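Local coordinates for alcohol dehydrogenase (Thermus sp., PDB 4CPD), which probably catalyses the NAD-dependent interconversion of alcohols and their aldehydes or ketones, as a zinc-containing member of the medium-chain dehydrogenase family, at residues M1-V5 / Q122-L126; K195-R201 / A214-E220; P259-A265 / K284-I290. All coordinates share one frame. Residue numbers count along the deposited sequence, not the author numbering.

Contact 1: residues M1-V5 / Q122-L126; sequences MRAVV and QAEIL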
loop_
_atom_site.group_PDB
_atom_site.type_symbol
_atom_site.label_atom_id
_atom_site.label_comp_id
_atom_site.label_asym_id
_atom_site.label_seq_id
_atom_site.Cartn_x
_atom_site.Cartn_y
_atom_site.Cartn_z
ATOM N N MET A 1 -41.108 -17.450 -8.874
ATOM C CA MET A 1 -40.055 -16.487 -9.282
ATOM C C MET A 1 -39.341 -16.978 -10.526
ATOM O O MET A 1 -38.825 -18.091 -10.552
ATOM C CB MET A 1 -39.011 -16.313 -8.158
ATOM C CG MET A 1 -38.728 -14.875 -7.767
ATOM S SD MET A 1 -37.151 -14.609 -6.955
ATOM C CE MET A 1 -36.473 -16.204 -6.572
ATOM N N ARG A 2 -39.293 -16.135 -11.551
ATOM C CA ARG A 2 -38.343 -16.346 -12.629
ATOM C C ARG A 2 -36.965 -15.955 -12.084
ATOM O O ARG A 2 -36.836 -14.971 -11.350
ATOM C CB ARG A 2 -38.670 -15.504 -13.860
ATOM C CG ARG A 2 -40.025 -15.723 -14.542
ATOM C CD ARG A 2 -40.366 -17.188 -14.855
ATOM N NE ARG A 2 -39.571 -17.815 -15.914
ATOM C CZ ARG A 2 -39.344 -19.127 -16.006
ATOM N NH1 ARG A 2 -39.824 -19.968 -15.101
ATOM N NH2 ARG A 2 -38.601 -19.610 -16.985
ATOM N N ALA A 3 -35.950 -16.748 -12.420
ATOM C CA ALA A 3 -34.587 -16.532 -11.949
ATOM C C ALA A 3 -33.572 -17.261 -12.812
ATOM O O ALA A 3 -33.808 -18.379 -13.242
ATOM C CB ALA A 3 -34.458 -16.988 -10.511
ATOM N N VAL A 4 -32.425 -16.635 -13.058
ATOM C CA VAL A 4 -31.324 -17.296 -13.784
ATOM C C VAL A 4 -30.589 -18.204 -12.812
ATOM O O VAL A 4 -30.228 -17.751 -11.723
ATOM C CB VAL A 4 -30.298 -16.283 -14.299
ATOM C CG1 VAL A 4 -29.202 -16.980 -15.072
ATOM C CG2 VAL A 4 -30.953 -15.224 -15.162
ATOM N N VAL A 5 -30.362 -19.465 -13.190
ATOM C CA VAL A 5 -29.631 -20.410 -12.324
ATOM C C VAL A 5 -28.480 -21.075 -13.064
ATOM O O VAL A 5 -28.534 -21.258 -14.279
ATOM C CB VAL A 5 -30.548 -21.527 -11.741
ATOM C CG1 VAL A 5 -31.823 -20.954 -11.163
ATOM C CG2 VAL A 5 -30.905 -22.551 -12.801
ATOM N N GLN A 122 -30.024 -11.976 -10.269
ATOM C CA GLN A 122 -30.634 -12.189 -11.584
ATOM C C GLN A 122 -31.994 -12.945 -11.432
ATOM O O GLN A 122 -32.147 -14.113 -11.798
ATOM C CB GLN A 122 -29.651 -12.936 -12.477
ATOM C CG GLN A 122 -28.455 -12.078 -12.851
ATOM C CD GLN A 122 -27.259 -12.854 -13.337
ATOM O OE1 GLN A 122 -27.339 -14.052 -13.631
ATOM N NE2 GLN A 122 -26.127 -12.159 -13.443
ATOM N N ALA A 123 -32.968 -12.253 -10.861
ATOM C CA ALA A 123 -34.195 -12.850 -10.408
ATOM C C ALA A 123 -35.174 -11.731 -10.073
ATOM O O ALA A 123 -34.784 -10.570 -9.930
ATOM C CB ALA A 123 -33.932 -13.677 -9.183
ATOM N N GLU A 124 -36.446 -12.078 -9.936
ATOM C CA GLU A 124 -37.467 -11.070 -9.770
ATOM C C GLU A 124 -37.474 -10.492 -8.368
ATOM O O GLU A 124 -37.828 -9.323 -8.186
ATOM C CB GLU A 124 -38.838 -11.640 -10.079
ATOM C CG GLU A 124 -39.032 -12.088 -11.508
ATOM C CD GLU A 124 -40.447 -12.559 -11.737
ATOM O OE1 GLU A 124 -41.333 -11.688 -11.656
ATOM O OE2 GLU A 124 -40.664 -13.787 -11.944
ATOM N N ILE A 125 -37.087 -11.302 -7.388
ATOM C CA ILE A 125 -37.015 -10.858 -5.987
ATOM C C ILE A 125 -35.643 -11.166 -5.369
ATOM O O ILE A 125 -35.078 -12.249 -5.583
ATOM C CB ILE A 125 -38.088 -11.542 -5.094
ATOM C CG1 ILE A 125 -39.488 -11.472 -5.718
ATOM C CG2 ILE A 125 -38.110 -10.914 -3.694
ATOM C CD1 ILE A 125 -40.083 -10.081 -5.757
ATOM N N LEU A 126 -35.139 -10.227 -4.573
ATOM C CA LEU A 126 -33.900 -10.422 -3.846
ATOM C C LEU A 126 -34.092 -10.197 -2.347
ATOM O O LEU A 126 -34.704 -9.214 -1.958
ATOM C CB LEU A 126 -32.847 -9.470 -4.390
ATOM C CG LEU A 126 -31.420 -9.611 -3.859
ATOM C CD1 LEU A 126 -30.821 -10.911 -4.353
ATOM C CD2 LEU A 126 -30.587 -8.403 -4.302
#

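Contact 2: residues K195-R201 / A214-E220; sequences KILAIDR and AIPINAE. With NAD (nicotinamide-adenine-dinucleotide), chain G.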
loop_
_atom_site.group_PDB
_atom_site.type_symbol
_atom_site.label_atom_id
_atom_site.label_comp_id
_atom_site.label_asym_id
_atom_site.label_seq_id
_atom_site.Cartn_x
_atom_site.Cartn_y
_atom_site.Cartn_z
ATOM N N LYS A 195 -3.594 13.298 -17.153
ATOM C CA LYS A 195 -3.440 12.429 -18.284
ATOM C C LYS A 195 -3.737 10.976 -17.844
ATOM O O LYS A 195 -3.334 10.541 -16.765
ATOM C CB LYS A 195 -2.026 12.533 -18.821
ATOM C CG LYS A 195 -1.774 11.590 -19.994
ATOM C CD LYS A 195 -0.355 11.671 -20.522
ATOM C CE LYS A 195 -0.135 12.930 -21.346
ATOM N NZ LYS A 195 1.121 12.816 -22.141
ATOM N N ILE A 196 -4.434 10.237 -18.696
ATOM C CA ILE A 196 -4.899 8.906 -18.398
ATOM C C ILE A 196 -4.518 8.016 -19.536
ATOM O O ILE A 196 -4.745 8.373 -20.677
ATOM C CB ILE A 196 -6.440 8.848 -18.275
ATOM C CG1 ILE A 196 -6.949 9.864 -17.246
ATOM C CG2 ILE A 196 -6.896 7.429 -17.920
ATOM C CD1 ILE A 196 -8.456 10.001 -17.240
ATOM N N LEU A 197 -3.979 6.843 -19.229
ATOM C CA LEU A 197 -3.540 5.882 -20.245
ATOM C C LEU A 197 -4.264 4.561 -20.077
ATOM O O LEU A 197 -4.337 4.024 -18.973
ATOM C CB LEU A 197 -2.045 5.642 -20.104
ATOM C CG LEU A 197 -1.269 6.949 -20.126
ATOM C CD1 LEU A 197 -0.217 6.994 -19.040
ATOM C CD2 LEU A 197 -0.651 7.158 -21.488
ATOM N N ALA A 198 -4.778 4.021 -21.169
ATOM C CA ALA A 198 -5.542 2.792 -21.106
ATOM C C ALA A 198 -4.798 1.743 -21.866
ATOM O O ALA A 198 -4.461 1.940 -23.013
ATOM C CB ALA A 198 -6.944 2.981 -21.669
ATOM N N ILE A 199 -4.528 0.632 -21.201
ATOM C CA ILE A 199 -3.827 -0.475 -21.783
ATOM C C ILE A 199 -4.809 -1.625 -21.853
ATOM O O ILE A 199 -5.403 -2.000 -20.838
ATOM C CB ILE A 199 -2.618 -0.882 -20.927
ATOM C CG1 ILE A 199 -1.543 0.205 -20.958
ATOM C CG2 ILE A 199 -2.011 -2.191 -21.420
ATOM C CD1 ILE A 199 -1.679 1.251 -19.883
ATOM N N ASP A 200 -4.989 -2.161 -23.057
ATOM C CA ASP A 200 -5.781 -3.369 -23.292
ATOM C C ASP A 200 -5.279 -4.011 -24.590
ATOM O O ASP A 200 -4.238 -3.606 -25.130
ATOM C CB ASP A 200 -7.260 -3.027 -23.378
ATOM C CG ASP A 200 -8.140 -4.193 -23.031
ATOM O OD1 ASP A 200 -8.001 -5.258 -23.661
ATOM O OD2 ASP A 200 -8.977 -4.053 -22.122
ATOM N N ARG A 201 -6.000 -5.016 -25.076
ATOM C CA ARG A 201 -5.651 -5.681 -26.322
ATOM C C ARG A 201 -6.865 -5.913 -27.246
ATOM O O ARG A 201 -6.851 -6.821 -28.080
ATOM C CB ARG A 201 -4.968 -7.010 -25.998
ATOM C CG ARG A 201 -5.901 -8.027 -25.359
ATOM C CD ARG A 201 -5.161 -9.268 -24.901
ATOM N NE ARG A 201 -6.099 -10.247 -24.351
ATOM C CZ ARG A 201 -5.750 -11.308 -23.629
ATOM N NH1 ARG A 201 -4.472 -11.551 -23.348
ATOM N NH2 ARG A 201 -6.687 -12.128 -23.176
ATOM N N ALA A 214 -8.932 8.866 -22.619
ATOM C CA ALA A 214 -7.636 8.251 -22.386
ATOM C C ALA A 214 -6.845 8.122 -23.665
ATOM O O ALA A 214 -7.409 8.045 -24.760
ATOM C CB ALA A 214 -7.812 6.882 -21.750
ATOM N N ILE A 215 -5.527 8.078 -23.508
ATOM C CA ILE A 215 -4.612 7.654 -24.568
ATOM C C ILE A 215 -4.555 6.119 -24.606
ATOM O O ILE A 215 -4.020 5.498 -23.687
ATOM C CB ILE A 215 -3.216 8.203 -24.306
ATOM C CG1 ILE A 215 -3.241 9.723 -24.395
ATOM C CG2 ILE A 215 -2.218 7.620 -25.285
ATOM C CD1 ILE A 215 -1.964 10.409 -23.934
ATOM N N PRO A 216 -5.098 5.503 -25.672
ATOM C CA PRO A 216 -5.170 4.053 -25.754
ATOM C C PRO A 216 -3.835 3.495 -26.148
ATOM O O PRO A 216 -3.083 4.159 -26.866
ATOM C CB PRO A 216 -6.178 3.823 -26.865
ATOM C CG PRO A 216 -5.936 4.970 -27.784
ATOM C CD PRO A 216 -5.560 6.133 -26.918
ATOM N N ILE A 217 -3.552 2.290 -25.663
ATOM C CA ILE A 217 -2.280 1.602 -25.884
ATOM C C ILE A 217 -2.564 0.109 -26.041
ATOM O O ILE A 217 -3.026 -0.544 -25.094
ATOM C CB ILE A 217 -1.318 1.792 -24.694
ATOM C CG1 ILE A 217 -0.974 3.279 -24.510
ATOM C CG2 ILE A 217 -0.058 0.965 -24.892
ATOM C CD1 ILE A 217 -0.070 3.587 -23.323
ATOM N N ASN A 218 -2.298 -0.431 -27.227
ATOM C CA ASN A 218 -2.506 -1.860 -27.464
ATOM C C ASN A 218 -1.274 -2.673 -27.050
ATOM O O ASN A 218 -0.203 -2.541 -27.651
ATOM C CB ASN A 218 -2.862 -2.123 -28.931
ATOM C CG ASN A 218 -3.591 -3.443 -29.123
ATOM O OD1 ASN A 218 -3.164 -4.473 -28.601
ATOM N ND2 ASN A 218 -4.702 -3.420 -29.864
ATOM N N ALA A 219 -1.432 -3.506 -26.021
ATOM C CA ALA A 219 -0.306 -4.272 -25.462
ATOM C C ALA A 219 0.174 -5.413 -26.359
ATOM O O ALA A 219 1.295 -5.902 -26.179
ATOM C CB ALA A 219 -0.667 -4.815 -24.091
ATOM N N GLU A 220 -0.678 -5.836 -27.301
ATOM C CA GLU A 220 -0.303 -6.824 -28.323
ATOM C C GLU A 220 0.660 -6.191 -29.330
ATOM O O GLU A 220 1.624 -6.829 -29.766
ATOM C CB GLU A 220 -1.537 -7.348 -29.076
ATOM C CG GLU A 220 -1.592 -8.858 -29.241
ATOM C CD GLU A 220 -2.651 -9.474 -28.342
ATOM O OE1 GLU A 220 -3.834 -9.436 -28.738
ATOM O OE2 GLU A 220 -2.313 -9.978 -27.243
HETATM P PA NAD G . -13.862 -8.248 -18.229
HETATM O O1A NAD G . -15.180 -7.981 -18.959
HETATM O O2A NAD G . -13.237 -9.638 -18.299
HETATM O O5B NAD G . -12.706 -7.179 -18.604
HETATM C C5B NAD G . -11.334 -7.569 -18.660
HETATM C C4B NAD G . -10.596 -6.725 -19.695
HETATM O O4B NAD G . -9.180 -6.887 -19.536
HETATM C C3B NAD G . -10.958 -7.152 -21.122
HETATM O O3B NAD G . -11.188 -6.039 -22.000
HETATM C C2B NAD G . -9.741 -7.899 -21.590
HETATM O O2B NAD G . -9.573 -7.811 -23.008
HETATM C C1B NAD G . -8.646 -7.184 -20.824
HETATM N N9A NAD G . -7.465 -8.041 -20.720
HETATM C C8A NAD G . -7.483 -9.357 -20.429
HETATM N N7A NAD G . -6.213 -9.827 -20.430
HETATM C C5A NAD G . -5.379 -8.801 -20.718
HETATM C C6A NAD G . -3.922 -8.612 -20.862
HETATM N N6A NAD G . -3.115 -9.670 -20.685
HETATM N N1A NAD G . -3.433 -7.382 -21.174
HETATM C C2A NAD G . -4.252 -6.327 -21.348
HETATM N N3A NAD G . -5.597 -6.431 -21.230
HETATM C C4A NAD G . -6.209 -7.615 -20.920
HETATM O O3 NAD G . -14.049 -7.942 -16.647
HETATM P PN NAD G . -14.623 -6.610 -15.924
HETATM O O1N NAD G . -16.122 -6.826 -15.855
HETATM O O2N NAD G . -13.972 -5.338 -16.479
HETATM O O5D NAD G . -13.973 -6.782 -14.453
HETATM C C5D NAD G . -12.596 -6.385 -14.296
HETATM C C4D NAD G . -11.785 -7.212 -13.302
HETATM O O4D NAD G . -12.013 -6.683 -11.989
HETATM C C3D NAD G . -12.161 -8.694 -13.252
HETATM O O3D NAD G . -10.978 -9.452 -12.944
HETATM C C2D NAD G . -13.212 -8.757 -12.141
HETATM O O2D NAD G . -13.412 -10.057 -11.530
HETATM C C1D NAD G . -12.640 -7.707 -11.186
HETATM N N1N NAD G . -13.622 -7.142 -10.246
HETATM C C2N NAD G . -13.160 -6.973 -9.004
HETATM C C3N NAD G . -13.950 -6.451 -7.991
HETATM C C7N NAD G . -13.293 -6.303 -6.648
HETATM O O7N NAD G . -13.942 -6.334 -5.615
HETATM N N7N NAD G . -11.959 -6.109 -6.634
HETATM C C4N NAD G . -15.274 -6.081 -8.281
HETATM C C5N NAD G . -15.751 -6.260 -9.585
HETATM C C6N NAD G . -14.899 -6.799 -10.563
#

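Contact 3: residues P259-A265 / K284-I290; sequences PGGRVSA and KDLTFRI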
loop_
_atom_site.group_PDB
_atom_site.type_symbol
_atom_site.label_atom_id
_atom_site.label_comp_id
_atom_site.label_asym_id
_atom_site.label_seq_id
_atom_site.Cartn_x
_atom_site.Cartn_y
_atom_site.Cartn_z
ATOM N N PRO A 259 8.745 5.712 -9.788
ATOM C CA PRO A 259 9.252 5.698 -8.435
ATOM C C PRO A 259 8.412 6.576 -7.543
ATOM O O PRO A 259 8.014 7.663 -7.946
ATOM C CB PRO A 259 10.664 6.290 -8.583
ATOM C CG PRO A 259 11.082 5.885 -9.960
ATOM C CD PRO A 259 9.818 5.965 -10.772
ATOM N N GLY A 260 8.121 6.074 -6.354
ATOM C CA GLY A 260 7.366 6.817 -5.363
ATOM C C GLY A 260 5.902 6.870 -5.685
ATOM O O GLY A 260 5.175 7.624 -5.054
ATOM N N GLY A 261 5.487 6.095 -6.682
ATOM C CA GLY A 261 4.097 6.042 -7.077
ATOM C C GLY A 261 3.297 4.964 -6.340
ATOM O O GLY A 261 3.760 4.341 -5.377
ATOM N N ARG A 262 2.086 4.735 -6.825
ATOM C CA ARG A 262 1.124 3.884 -6.137
ATOM C C ARG A 262 0.468 2.969 -7.118
ATOM O O ARG A 262 0.115 3.401 -8.205
ATOM C CB ARG A 262 0.042 4.733 -5.481
ATOM C CG ARG A 262 0.548 5.593 -4.343
ATOM C CD ARG A 262 -0.212 6.888 -4.269
ATOM N NE ARG A 262 0.460 7.971 -4.998
ATOM C CZ ARG A 262 -0.080 8.793 -5.911
ATOM N NH1 ARG A 262 -1.353 8.720 -6.320
ATOM N NH2 ARG A 262 0.693 9.735 -6.415
ATOM N N VAL A 263 0.328 1.705 -6.741
ATOM C CA VAL A 263 -0.371 0.748 -7.555
ATOM C C VAL A 263 -1.559 0.222 -6.783
ATOM O O VAL A 263 -1.453 -0.170 -5.624
ATOM C CB VAL A 263 0.533 -0.395 -7.938
ATOM C CG1 VAL A 263 -0.252 -1.470 -8.660
ATOM C CG2 VAL A 263 1.657 0.118 -8.812
ATOM N N SER A 264 -2.705 0.235 -7.436
ATOM C CA SER A 264 -3.957 -0.162 -6.817
ATOM C C SER A 264 -4.470 -1.347 -7.637
ATOM O O SER A 264 -5.019 -1.145 -8.735
ATOM C CB SER A 264 -4.924 1.016 -6.884
ATOM O OG SER A 264 -5.831 1.023 -5.838
ATOM N N ALA A 265 -4.283 -2.572 -7.126
ATOM C CA ALA A 265 -4.699 -3.798 -7.843
ATOM C C ALA A 265 -6.116 -4.229 -7.490
ATOM O O ALA A 265 -6.444 -4.458 -6.336
ATOM C CB ALA A 265 -3.760 -4.936 -7.548
ATOM N N LYS A 284 12.848 1.997 -5.666
ATOM C CA LYS A 284 11.734 2.659 -6.320
ATOM C C LYS A 284 10.722 3.291 -5.365
ATOM O O LYS A 284 10.044 4.215 -5.747
ATOM C CB LYS A 284 11.030 1.655 -7.228
ATOM C CG LYS A 284 10.819 2.144 -8.641
ATOM C CD LYS A 284 9.972 1.169 -9.447
ATOM C CE LYS A 284 9.159 1.907 -10.500
ATOM N NZ LYS A 284 8.430 0.980 -11.404
ATOM N N ASP A 285 10.620 2.774 -4.142
ATOM C CA ASP A 285 9.669 3.245 -3.121
ATOM C C ASP A 285 8.221 3.038 -3.544
ATOM O O ASP A 285 7.534 3.989 -3.879
ATOM C CB ASP A 285 9.906 4.714 -2.755
ATOM C CG ASP A 285 9.225 5.097 -1.436
ATOM O OD1 ASP A 285 8.462 4.267 -0.907
ATOM O OD2 ASP A 285 9.438 6.207 -0.905
ATOM N N LEU A 286 7.766 1.787 -3.511
ATOM C CA LEU A 286 6.467 1.425 -4.056
ATOM C C LEU A 286 5.441 1.320 -2.951
ATOM O O LEU A 286 5.754 0.815 -1.877
ATOM C CB LEU A 286 6.552 0.096 -4.802
ATOM C CG LEU A 286 7.423 0.095 -6.073
ATOM C CD1 LEU A 286 7.780 -1.324 -6.484
ATOM C CD2 LEU A 286 6.741 0.834 -7.220
ATOM N N THR A 287 4.229 1.824 -3.216
ATOM C CA THR A 287 3.054 1.564 -2.388
ATOM C C THR A 287 2.047 0.730 -3.167
ATOM O O THR A 287 1.589 1.145 -4.221
ATOM C CB THR A 287 2.372 2.853 -1.974
ATOM O OG1 THR A 287 3.296 3.631 -1.214
ATOM C CG2 THR A 287 1.187 2.562 -1.119
ATOM N N PHE A 288 1.712 -0.444 -2.645
ATOM C CA PHE A 288 0.907 -1.421 -3.373
ATOM C C PHE A 288 -0.296 -1.820 -2.533
ATOM O O PHE A 288 -0.169 -2.052 -1.338
ATOM C CB PHE A 288 1.742 -2.656 -3.707
ATOM C CG PHE A 288 0.977 -3.743 -4.411
ATOM C CD1 PHE A 288 0.708 -3.654 -5.759
ATOM C CD2 PHE A 288 0.563 -4.881 -3.738
ATOM C CE1 PHE A 288 0.012 -4.670 -6.425
ATOM C CE2 PHE A 288 -0.139 -5.899 -4.391
ATOM C CZ PHE A 288 -0.411 -5.800 -5.738
ATOM N N ARG A 289 -1.464 -1.893 -3.158
ATOM C CA ARG A 289 -2.636 -2.377 -2.473
ATOM C C ARG A 289 -3.422 -3.327 -3.382
ATOM O O ARG A 289 -3.570 -3.092 -4.569
ATOM C CB ARG A 289 -3.496 -1.228 -1.951
ATOM C CG ARG A 289 -4.632 -1.751 -1.074
ATOM C CD ARG A 289 -5.416 -0.652 -0.384
ATOM N NE ARG A 289 -6.477 -1.193 0.462
ATOM C CZ ARG A 289 -7.298 -0.461 1.214
ATOM N NH1 ARG A 289 -7.204 0.860 1.256
ATOM N NH2 ARG A 289 -8.226 -1.055 1.935
ATOM N N ILE A 290 -3.914 -4.408 -2.799
ATOM C CA ILE A 290 -4.709 -5.400 -3.523
ATOM C C ILE A 290 -5.863 -5.840 -2.645
ATOM O O ILE A 290 -5.689 -6.059 -1.458
ATOM C CB ILE A 290 -3.863 -6.616 -3.960
ATOM C CG1 ILE A 290 -4.734 -7.653 -4.673
ATOM C CG2 ILE A 290 -3.136 -7.265 -2.785
ATOM C CD1 ILE A 290 -3.940 -8.539 -5.615
HETATM O O HOH W 1 4.703 4.930 -3.079
#

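Contact 1: residues M1-V5 / Q122-L126
Backbone hydrogen bonds hold the N-terminal segment M1-V5, which carries the start of strand 2-8, against Q122-L126. V4 N donates to Q122 O at 2.8 Å, and E124 N donates to R2 O at 3.2 Å. The two segments run in nearly opposite directions, 166° apart end to end. A3 and A123 form a single bridge between these bonds, with their CA atoms 4.0 Å apart. Two CA-H...O contacts add to it, A3 CA to Q122 O at 3.4 Å and A123 CA to R2 O at 3.5 Å.

Two backbone amides are met by side chains instead. The carboxylate of E124 takes the next amide of the strand, with R2 N 2.7 Å from E124 OE2. I125 N makes a weak hydrogen bond to M1 SD at 3.3 Å. The R2 guanidinium turns elsewhere and forms a salt bridge with E16 in the adjoining strand 11-16.

Apolar contacts are few and small. A3 CB meets A123 CB at 3.6 Å. M1 lays its thioether along the other segment, with SD 4.0 Å from A123 CB and 3.7 Å from I125 CB.

V4 and Q122 direct their CA-to-CB bonds toward each other's segment. The Q122 amide bonds to Y330 and to G36 O. Its side chain lies about 7 Å from those of the zinc ligands C38 and H59.

The contact thus joins strand 2-8 to the segment that leads into strand 125-128, within the catalytic part. Its chemistry is mainly polar and backbone-led, so the match depends on main-chain position more than on interlocking apolar side chains.

Contact 2: residues K195-R201 / A214-E220
D200 grips the adenosine ribose of NAD from the end of its strand. NAD O2B donates to D200 OD1 at 3.1 Å and NAD O3B to D200 OD2 at 3.0 Å. An acidic residue here is the classical mark of an NAD-binding Rossmann fold. D200 OD1 also takes R201 N in a very short bond of 2.5 Å. The R201 guanidinium has N7A of the NAD adenine over one face.

Strands 195-200 and 215-218 pair in parallel, crossing at -26°. The ladder runs from I215 N to I196 O (3.0 Å), through A198 N to I215 O (3.0 Å) and D200 N to I217 O (3.3 Å), to A219 N to D200 O (2.9 Å). The I217 N to A198 O bond, 2.8 Å, is bent and weak. N218 OD1 accepts from E220 N at 3.1 Å, an Asx turn starting at the strand's last residue.

L197, I199, I215 and I217 share one face. L197 CD2 lies 4.1 Å from I217 CD1.

On that face helix 224-231 covers I215 and I217. Helices 179-190 and 203-212 pack on A198, and the latter makes the crossover of this beta-alpha-beta unit. Strand 171-175 flanks 195-200 on its other edge.

Contact 3: residues P259-A265 / K284-I290
Strands 262-265 and 286-290 run parallel, 8° apart, axes 4.8 Å apart at closest approach. V263 N bonds to T287 O at 2.9 Å, R289 N to V263 O at 3.0 Å and A265 N to R289 O at 2.7 Å. T287 N to G261 O, 3.4 Å, is weak. Before the strands, G260 N bonds to K284 O at 2.7 Å. G260 has positive phi, easy for glycine, and D285 turns the chain from helix 279-284 into strand 286-290. A water donates to G261 O (2.6 Å) and D285 O (3.1 Å) and accepts from T287 OG1 (2.7 Å).

V263, A265, F288 and I290 share one face. V263 CG1 meets the F288 ring edge, 3.8 Å from CD1, and A265 CB lies 3.9 Å from F288 CZ. A265 CB and I290 CB are 4.0 Å apart. On the other face, the R262 guanidinium reaches G164 O. R289 and D285 form reciprocal salt bridges with D285 and R289 of the second subunit.

Helix 247-256 covers V263 and A265, and strand 239-242 flanks 262-265. The outer edge of 286-290 pairs antiparallel with a strand of the second subunit, so the Rossmann sheet continues across the dimer.

The contacts follow in series along the chain. Contact 1 closes before contact 2 opens, and contact 3 comes last. Contact 1 belongs to the catalytic part and lies on the opposite side of the chain's centre from the other two, with centres about 37 Å from contact 2 and 41 Å from contact 3. Contacts 2 and 3 share the six-stranded parallel sheet of the Rossmann domain, ordered 3-2-1-4-5-6. They form its two end pairs within the chain, with centres about 19 Å apart and nearest atoms about 11 Å apart. One end holds the adenosine ribose of NAD, and the other joins the second subunit. One sheet thus serves both cofactor binding and dimer formation.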